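Inactive dihydroorotase-like domain (Chaetomium thermophilum, PDB 5NNL) is an inactive dihydroorotase-like domain, probably built on a barrel-like core of parallel strands surrounded by helices. Local coordinates at residues A[214-219]-A[257-262]; A[267-270]-A[275-278]. One frame throughout, in Å; residues are numbered along the deposited sequence.

Contact 1: residues A[214-219]-A[257-262]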
ATOM      1  N   ASP A 214      -8.764   7.886  -3.752  1.00 31.01           N
ATOM      2  CA  ASP A 214      -8.390   8.605  -2.542  1.00 30.13           C
ATOM      3  C   ASP A 214      -6.917   8.449  -2.194  1.00 28.07           C
ATOM      4  O   ASP A 214      -6.324   9.374  -1.628  1.00 28.08           O
ATOM      5  CB  ASP A 214      -9.248   8.120  -1.367  1.00 31.53           C
ATOM      6  CG  ASP A 214     -10.734   8.290  -1.625  1.00 33.59           C
ATOM      7  OD1 ASP A 214     -11.218   9.443  -1.629  1.00 35.53           O
ATOM      8  OD2 ASP A 214     -11.417   7.271  -1.858  1.00 33.34           O
ATOM      9  N   VAL A 215      -6.308   7.313  -2.544  1.00 27.04           N
ATOM     10  CA  VAL A 215      -4.983   6.952  -2.059  1.00 27.31           C
ATOM     11  C   VAL A 215      -4.179   6.283  -3.166  1.00 26.22           C
ATOM     12  O   VAL A 215      -4.716   5.543  -3.994  1.00 23.57           O
ATOM     13  CB  VAL A 215      -5.083   6.009  -0.836  1.00 26.49           C
ATOM     14  CG1 VAL A 215      -3.701   5.532  -0.387  1.00 27.11           C
ATOM     15  CG2 VAL A 215      -5.812   6.690   0.307  1.00 30.10           C
ATOM     16  N   PHE A 216      -2.874   6.545  -3.165  1.00 23.47           N
ATOM     17  CA  PHE A 216      -1.917   5.758  -3.927  1.00 25.01           C
ATOM     18  C   PHE A 216      -1.212   4.796  -2.982  1.00 28.30           C
ATOM     19  O   PHE A 216      -0.843   5.169  -1.864  1.00 28.16           O
ATOM     20  CB  PHE A 216      -0.872   6.642  -4.615  1.00 27.89           C
ATOM     21  CG  PHE A 216      -1.384   7.396  -5.814  1.00 27.90           C
ATOM     22  CD1 PHE A 216      -2.242   6.803  -6.725  1.00 27.31           C
ATOM     23  CD2 PHE A 216      -0.982   8.699  -6.035  1.00 28.74           C
ATOM     24  CE1 PHE A 216      -2.694   7.504  -7.824  1.00 31.16           C
ATOM     25  CE2 PHE A 216      -1.430   9.401  -7.132  1.00 28.60           C
ATOM     26  CZ  PHE A 216      -2.283   8.808  -8.026  1.00 26.24           C
ATOM     27  N   SER A 217      -1.025   3.561  -3.432  1.00 24.56           N
ATOM     28  CA  SER A 217      -0.251   2.583  -2.688  1.00 28.36           C
ATOM     29  C   SER A 217       0.821   2.009  -3.599  1.00 26.57           C
ATOM     30  O   SER A 217       0.780   2.165  -4.820  1.00 25.95           O
ATOM     31  CB  SER A 217      -1.129   1.447  -2.138  1.00 30.24           C
ATOM     32  OG  SER A 217      -1.610   0.627  -3.187  1.00 30.35           O
ATOM     33  N   ILE A 218       1.805   1.364  -2.986  1.00 27.06           N
ATOM     34  CA  ILE A 218       2.775   0.587  -3.743  1.00 27.67           C
ATOM     35  C   ILE A 218       2.252  -0.817  -4.007  1.00 29.55           C
ATOM     36  O   ILE A 218       2.198  -1.264  -5.157  1.00 28.10           O
ATOM     37  CB  ILE A 218       4.120   0.572  -2.992  1.00 28.64           C
ATOM     38  CG1 ILE A 218       4.611   2.016  -2.840  1.00 29.48           C
ATOM     39  CG2 ILE A 218       5.127  -0.322  -3.717  1.00 31.97           C
ATOM     40  CD1 ILE A 218       6.033   2.154  -2.401  1.00 33.80           C
ATOM     41  N   GLY A 219       1.841  -1.517  -2.951  1.00 27.13           N
ATOM     42  CA  GLY A 219       1.132  -2.768  -3.098  1.00 30.76           C
ATOM     43  C   GLY A 219       2.054  -3.944  -3.351  1.00 31.53           C
ATOM     44  O   GLY A 219       3.284  -3.853  -3.284  1.00 33.88           O
ATOM     45  N   VAL A 257       1.230  18.587  -7.438  1.00 32.67           N
ATOM     46  CA  VAL A 257       1.934  18.207  -6.218  1.00 32.34           C
ATOM     47  C   VAL A 257       0.942  17.928  -5.099  1.00 29.33           C
ATOM     48  O   VAL A 257       1.089  16.956  -4.349  1.00 27.96           O
ATOM     49  CB  VAL A 257       2.946  19.299  -5.824  1.00 34.42           C
ATOM     50  CG1 VAL A 257       3.565  19.011  -4.458  1.00 34.99           C
ATOM     51  CG2 VAL A 257       4.029  19.398  -6.875  1.00 34.52           C
ATOM     52  N   ASP A 258      -0.089  18.769  -4.970  1.00 28.23           N
ATOM     53  CA  ASP A 258      -1.035  18.594  -3.874  1.00 30.62           C
ATOM     54  C   ASP A 258      -1.817  17.294  -4.016  1.00 27.87           C
ATOM     55  O   ASP A 258      -2.091  16.619  -3.017  1.00 26.03           O
ATOM     56  CB  ASP A 258      -1.996  19.776  -3.796  1.00 32.94           C
ATOM     57  CG  ASP A 258      -2.868  19.725  -2.560  1.00 31.82           C
ATOM     58  OD1 ASP A 258      -2.334  19.903  -1.444  1.00 32.63           O
ATOM     59  OD2 ASP A 258      -4.088  19.500  -2.699  1.00 32.22           O
ATOM     60  N   TYR A 259      -2.201  16.931  -5.241  1.00 28.95           N
ATOM     61  CA  TYR A 259      -2.847  15.640  -5.446  1.00 29.06           C
ATOM     62  C   TYR A 259      -1.955  14.510  -4.947  1.00 28.47           C
ATOM     63  O   TYR A 259      -2.392  13.651  -4.174  1.00 27.06           O
ATOM     64  CB  TYR A 259      -3.191  15.437  -6.923  1.00 29.34           C
ATOM     65  CG  TYR A 259      -3.981  14.173  -7.158  1.00 27.29           C
ATOM     66  CD1 TYR A 259      -3.338  12.954  -7.329  1.00 29.27           C
ATOM     67  CD2 TYR A 259      -5.367  14.192  -7.185  1.00 28.59           C
ATOM     68  CE1 TYR A 259      -4.050  11.791  -7.530  1.00 29.83           C
ATOM     69  CE2 TYR A 259      -6.093  13.031  -7.389  1.00 31.44           C
ATOM     70  CZ  TYR A 259      -5.426  11.831  -7.559  1.00 31.12           C
ATOM     71  OH  TYR A 259      -6.127  10.666  -7.760  1.00 31.79           O
ATOM     72  N   VAL A 260      -0.696  14.504  -5.377  1.00 27.07           N
ATOM     73  CA  VAL A 260       0.245  13.483  -4.929  1.00 29.22           C
ATOM     74  C   VAL A 260       0.351  13.490  -3.409  1.00 30.34           C
ATOM     75  O   VAL A 260       0.332  12.436  -2.762  1.00 27.57           O
ATOM     76  CB  VAL A 260       1.612  13.699  -5.597  1.00 28.99           C
ATOM     77  CG1 VAL A 260       2.631  12.723  -5.060  1.00 28.98           C
ATOM     78  CG2 VAL A 260       1.480  13.551  -7.108  1.00 29.30           C
ATOM     79  N   LYS A 261       0.469  14.681  -2.814  1.00 28.42           N
ATOM     80  CA  LYS A 261       0.599  14.765  -1.362  1.00 28.15           C
ATOM     81  C   LYS A 261      -0.629  14.187  -0.670  1.00 28.65           C
ATOM     82  O   LYS A 261      -0.509  13.383   0.261  1.00 27.70           O
ATOM     83  CB  LYS A 261       0.825  16.211  -0.922  1.00 30.74           C
ATOM     84  CG  LYS A 261       1.120  16.339   0.573  1.00 32.14           C
ATOM     85  CD  LYS A 261       1.410  17.773   0.999  1.00 36.74           C
ATOM     86  CE  LYS A 261       0.135  18.548   1.289  1.00 36.65           C
ATOM     87  NZ  LYS A 261      -0.508  18.122   2.564  1.00 42.65           N
ATOM     88  N   THR A 262      -1.825  14.580  -1.116  1.00 27.81           N
ATOM     89  CA  THR A 262      -3.038  14.081  -0.476  1.00 30.61           C
ATOM     90  C   THR A 262      -3.161  12.571  -0.634  1.00 28.63           C
ATOM     91  O   THR A 262      -3.644  11.884   0.273  1.00 31.96           O
ATOM     92  CB  THR A 262      -4.277  14.772  -1.052  1.00 28.90           C
ATOM     93  OG1 THR A 262      -4.298  14.615  -2.474  1.00 29.73           O
ATOM     94  CG2 THR A 262      -4.299  16.252  -0.698  1.00 28.97           C
TER
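Phe216 and Tyr259 carry this contact with their rings. The far end of the phenylalanine comes up to one flank of the tyrosine: Phe216 CZ lies 3.5 Å from Tyr259 CE1, and Phe216 CE2, 3.6 Å from the same Tyr259 CE1, sits in the plane of the tyrosine ring at its edge. The planes are inclined at 61° and the centroids of the Phe216 and Tyr259 rings are 5.7 Å apart, an oblique aromatic pair. With CG placed opposite the backbone N (chi1 -174°), the tyrosine ring leaves the helix and brings its CE1 edge to Phe216. Large flat side chains suit both positions because Phe216 CA and Val260 CA, the closest CA pair, are still 8.1 Å apart.

The two segments are the short strand 215-217 and the first turns of helix 257-271. The strand runs parallel to strand 175-180, in the run of parallel strands that forms the barrel-like core expected of a dihydroorotase relative, and the helix packs outside it. Phe216 also touches Val179, Leu246 and Leu264, an apolar setting for a ring without polar atoms, and its backbone hydrogen-bonds with that of Arg263.

Polar groups find partners outside the ring contact or along their own helix. Tyr259 OH hydrogen-bonds to Leu210 O, which holds the far end of the tyrosine while its flank meets Phe216. Asp214, just before the strand, forms a salt bridge to Lys169 and takes a hydrogen bond from Cys177 N. Thr262 OG1 lies near both Asp258 O (3.0 Å) and Tyr259 O (2.7 Å).

Contact 2: residues A[267-270]-A[275-278]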
ATOM      1  N   ASN A 267      -4.954  11.845   2.773  1.00 27.75           N
ATOM      2  CA  ASN A 267      -6.066  10.894   2.702  1.00 32.29           C
ATOM      3  C   ASN A 267      -5.739   9.572   3.370  1.00 31.06           C
ATOM      4  O   ASN A 267      -6.569   9.085   4.163  1.00 34.20           O
ATOM      5  CB  ASN A 267      -6.489  10.713   1.245  1.00 29.37           C
ATOM      6  CG  ASN A 267      -7.030  11.981   0.656  1.00 31.58           C
ATOM      7  OD1 ASN A 267      -7.379  12.912   1.380  1.00 28.46           O
ATOM      8  ND2 ASN A 267      -7.099  12.035  -0.661  1.00 29.42           N
ATOM      9  N   PRO A 268      -4.600   8.924   3.118  1.00 32.07           N
ATOM     10  CA  PRO A 268      -4.306   7.676   3.840  1.00 30.36           C
ATOM     11  C   PRO A 268      -4.275   7.855   5.344  1.00 36.87           C
ATOM     12  O   PRO A 268      -4.591   6.918   6.086  1.00 36.30           O
ATOM     13  CB  PRO A 268      -2.934   7.253   3.290  1.00 30.48           C
ATOM     14  CG  PRO A 268      -2.388   8.446   2.584  1.00 31.44           C
ATOM     15  CD  PRO A 268      -3.554   9.252   2.130  1.00 31.26           C
ATOM     16  N   LYS A 269      -3.908   9.045   5.815  1.00 35.09           N
ATOM     17  CA  LYS A 269      -3.828   9.288   7.247  1.00 39.39           C
ATOM     18  C   LYS A 269      -5.213   9.288   7.885  1.00 39.28           C
ATOM     19  O   LYS A 269      -5.399   8.739   8.977  1.00 40.97           O
ATOM     20  CB  LYS A 269      -3.108  10.614   7.476  1.00 35.63           C
ATOM     21  CG  LYS A 269      -2.850  10.986   8.911  1.00 42.69           C
ATOM     22  CD  LYS A 269      -2.052  12.287   8.947  1.00 45.68           C
ATOM     23  CE  LYS A 269      -1.905  12.851  10.340  1.00 53.20           C
ATOM     24  NZ  LYS A 269      -1.084  14.096  10.291  1.00 57.74           N
ATOM     25  N   GLU A 270      -6.198   9.884   7.216  1.00 36.69           N
ATOM     26  CA  GLU A 270      -7.539   9.958   7.786  1.00 40.70           C
ATOM     27  C   GLU A 270      -8.276   8.631   7.657  1.00 43.62           C
ATOM     28  O   GLU A 270      -8.941   8.192   8.602  1.00 42.72           O
ATOM     29  CB  GLU A 270      -8.337  11.068   7.104  1.00 46.23           C
ATOM     30  CG  GLU A 270      -9.567  11.511   7.875  1.00 55.07           C
ATOM     31  CD  GLU A 270     -10.772  11.704   6.978  1.00 66.11           C
ATOM     32  OE1 GLU A 270     -11.441  10.698   6.657  1.00 61.97           O
ATOM     33  OE2 GLU A 270     -11.039  12.860   6.584  1.00 79.61           O
ATOM     34  N   HIS A 275      -1.564   8.368  13.171  1.00 56.82           N
ATOM     35  CA  HIS A 275      -1.195   9.456  14.061  1.00 62.42           C
ATOM     36  C   HIS A 275      -0.276  10.452  13.362  1.00 58.69           C
ATOM     37  O   HIS A 275       0.298  10.181  12.303  1.00 56.79           O
ATOM     38  CB  HIS A 275      -0.510   8.911  15.316  1.00 64.90           C
ATOM     39  CG  HIS A 275      -1.417   8.114  16.200  1.00 65.64           C
ATOM     40  ND1 HIS A 275      -2.791   8.154  16.087  1.00 63.78           N
ATOM     41  CD2 HIS A 275      -1.150   7.255  17.212  1.00 68.68           C
ATOM     42  CE1 HIS A 275      -3.330   7.356  16.991  1.00 68.33           C
ATOM     43  NE2 HIS A 275      -2.356   6.797  17.686  1.00 69.69           N
ATOM     44  N   ASP A 276      -0.145  11.624  13.977  1.00 63.03           N
ATOM     45  CA  ASP A 276       0.787  12.630  13.498  1.00 61.04           C
ATOM     46  C   ASP A 276       2.225  12.190  13.747  1.00 58.95           C
ATOM     47  O   ASP A 276       2.531  11.518  14.737  1.00 53.68           O
ATOM     48  CB  ASP A 276       0.524  13.968  14.190  1.00 61.14           C
ATOM     49  CG  ASP A 276      -0.840  14.535  13.856  1.00 61.50           C
ATOM     50  OD1 ASP A 276      -1.224  14.494  12.670  1.00 58.46           O
ATOM     51  OD2 ASP A 276      -1.533  15.013  14.782  1.00 60.80           O
ATOM     52  N   GLN A 277       3.111  12.573  12.830  1.00 55.79           N
ATOM     53  CA  GLN A 277       4.540  12.289  12.938  1.00 53.60           C
ATOM     54  C   GLN A 277       5.288  13.613  13.001  1.00 54.75           C
ATOM     55  O   GLN A 277       5.539  14.241  11.967  1.00 53.56           O
ATOM     56  CB  GLN A 277       5.039  11.454  11.767  1.00 50.91           C
ATOM     57  CG  GLN A 277       4.546  10.032  11.738  1.00 43.92           C
ATOM     58  CD  GLN A 277       5.231   9.235  10.654  1.00 40.14           C
ATOM     59  OE1 GLN A 277       5.134   9.570   9.474  1.00 39.22           O
ATOM     60  NE2 GLN A 277       5.955   8.194  11.048  1.00 37.50           N
ATOM     61  N   VAL A 278       5.651  14.037  14.209  1.00 55.83           N
ATOM     62  CA  VAL A 278       6.518  15.197  14.343  1.00 55.55           C
ATOM     63  C   VAL A 278       7.919  14.811  13.892  1.00 49.41           C
ATOM     64  O   VAL A 278       8.421  13.724  14.211  1.00 48.69           O
ATOM     65  CB  VAL A 278       6.508  15.726  15.789  1.00 57.28           C
ATOM     66  CG1 VAL A 278       7.309  14.823  16.724  1.00 54.70           C
ATOM     67  CG2 VAL A 278       7.026  17.171  15.843  1.00 52.59           C
TER
HETATM   68  O   HOH W   1       2.011  14.326  10.195  1.00 52.89           O
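Lys269 reaches across to Asp276 and ends in a salt bridge, with Lys269 NZ and Asp276 OD1 modelled 2.4 Å apart. That separation is very short, so the exact distance is doubtful although the pairing of opposite charges is clear. The two side chains cross at about a right angle, and it is the OD1 branch of the carboxylate that receives the ammonium group.

The lysine gets there fully stretched. CG stands anti to the backbone N (chi1 -176°), every later torsion is also close to 180°, and the straight chain carries the charge from the helix to the loop; a long residue suits this span, because Lys269 CA and Asp276 CA are 8.5 Å apart. Along the way Lys269 CE passes His275 O at 4.0 Å, a loose contact with the backbone. Asp276 starts out pointing away from the helix, and its short side chain bends back to offer OD1, as befits an acidic residue on an exposed loop.

A water accepts from Lys269 NZ at 3.1 Å and, weakly, from Gln277 N at 3.4 Å, so it links the ammonium group loosely to the loop backbone. Farther out, the side-chain amide of Gln277 bonds through OE1 to Ser40 OG and through NE2 to Asp73 OD2, which pins the loop beside the charged pair.

This surface bridge joins the C-terminal part of helix 257-271 to the connection leading into strand 281-291, while Pro268 and Lys269 rest on Ile10 of strand 3-11 and the partners of Gln277 belong to strands 39-44 and 73-79.

In the fold
From the N terminus the chain first lays down strand 3-11 and the parallel strands up to 175-180, then reaches strand 215-217. Contact 1 closes a loop of 37 residues, about half of it helix, by bringing helix 257-271 back to that strand. Contact 2 follows in series and closes a much shorter loop of four residues, where the same helix ends and the chain turns toward strand 281-291. Neither encloses or crosses the other, and their centres lie 13 Å apart. The helix is their shared element: Thr262 O probably bonds to Asn267 N, and Asn267 ND2 to Asp214 O, joining the residue just before strand 215-217 to the helix that contact 2 ties to its following loop.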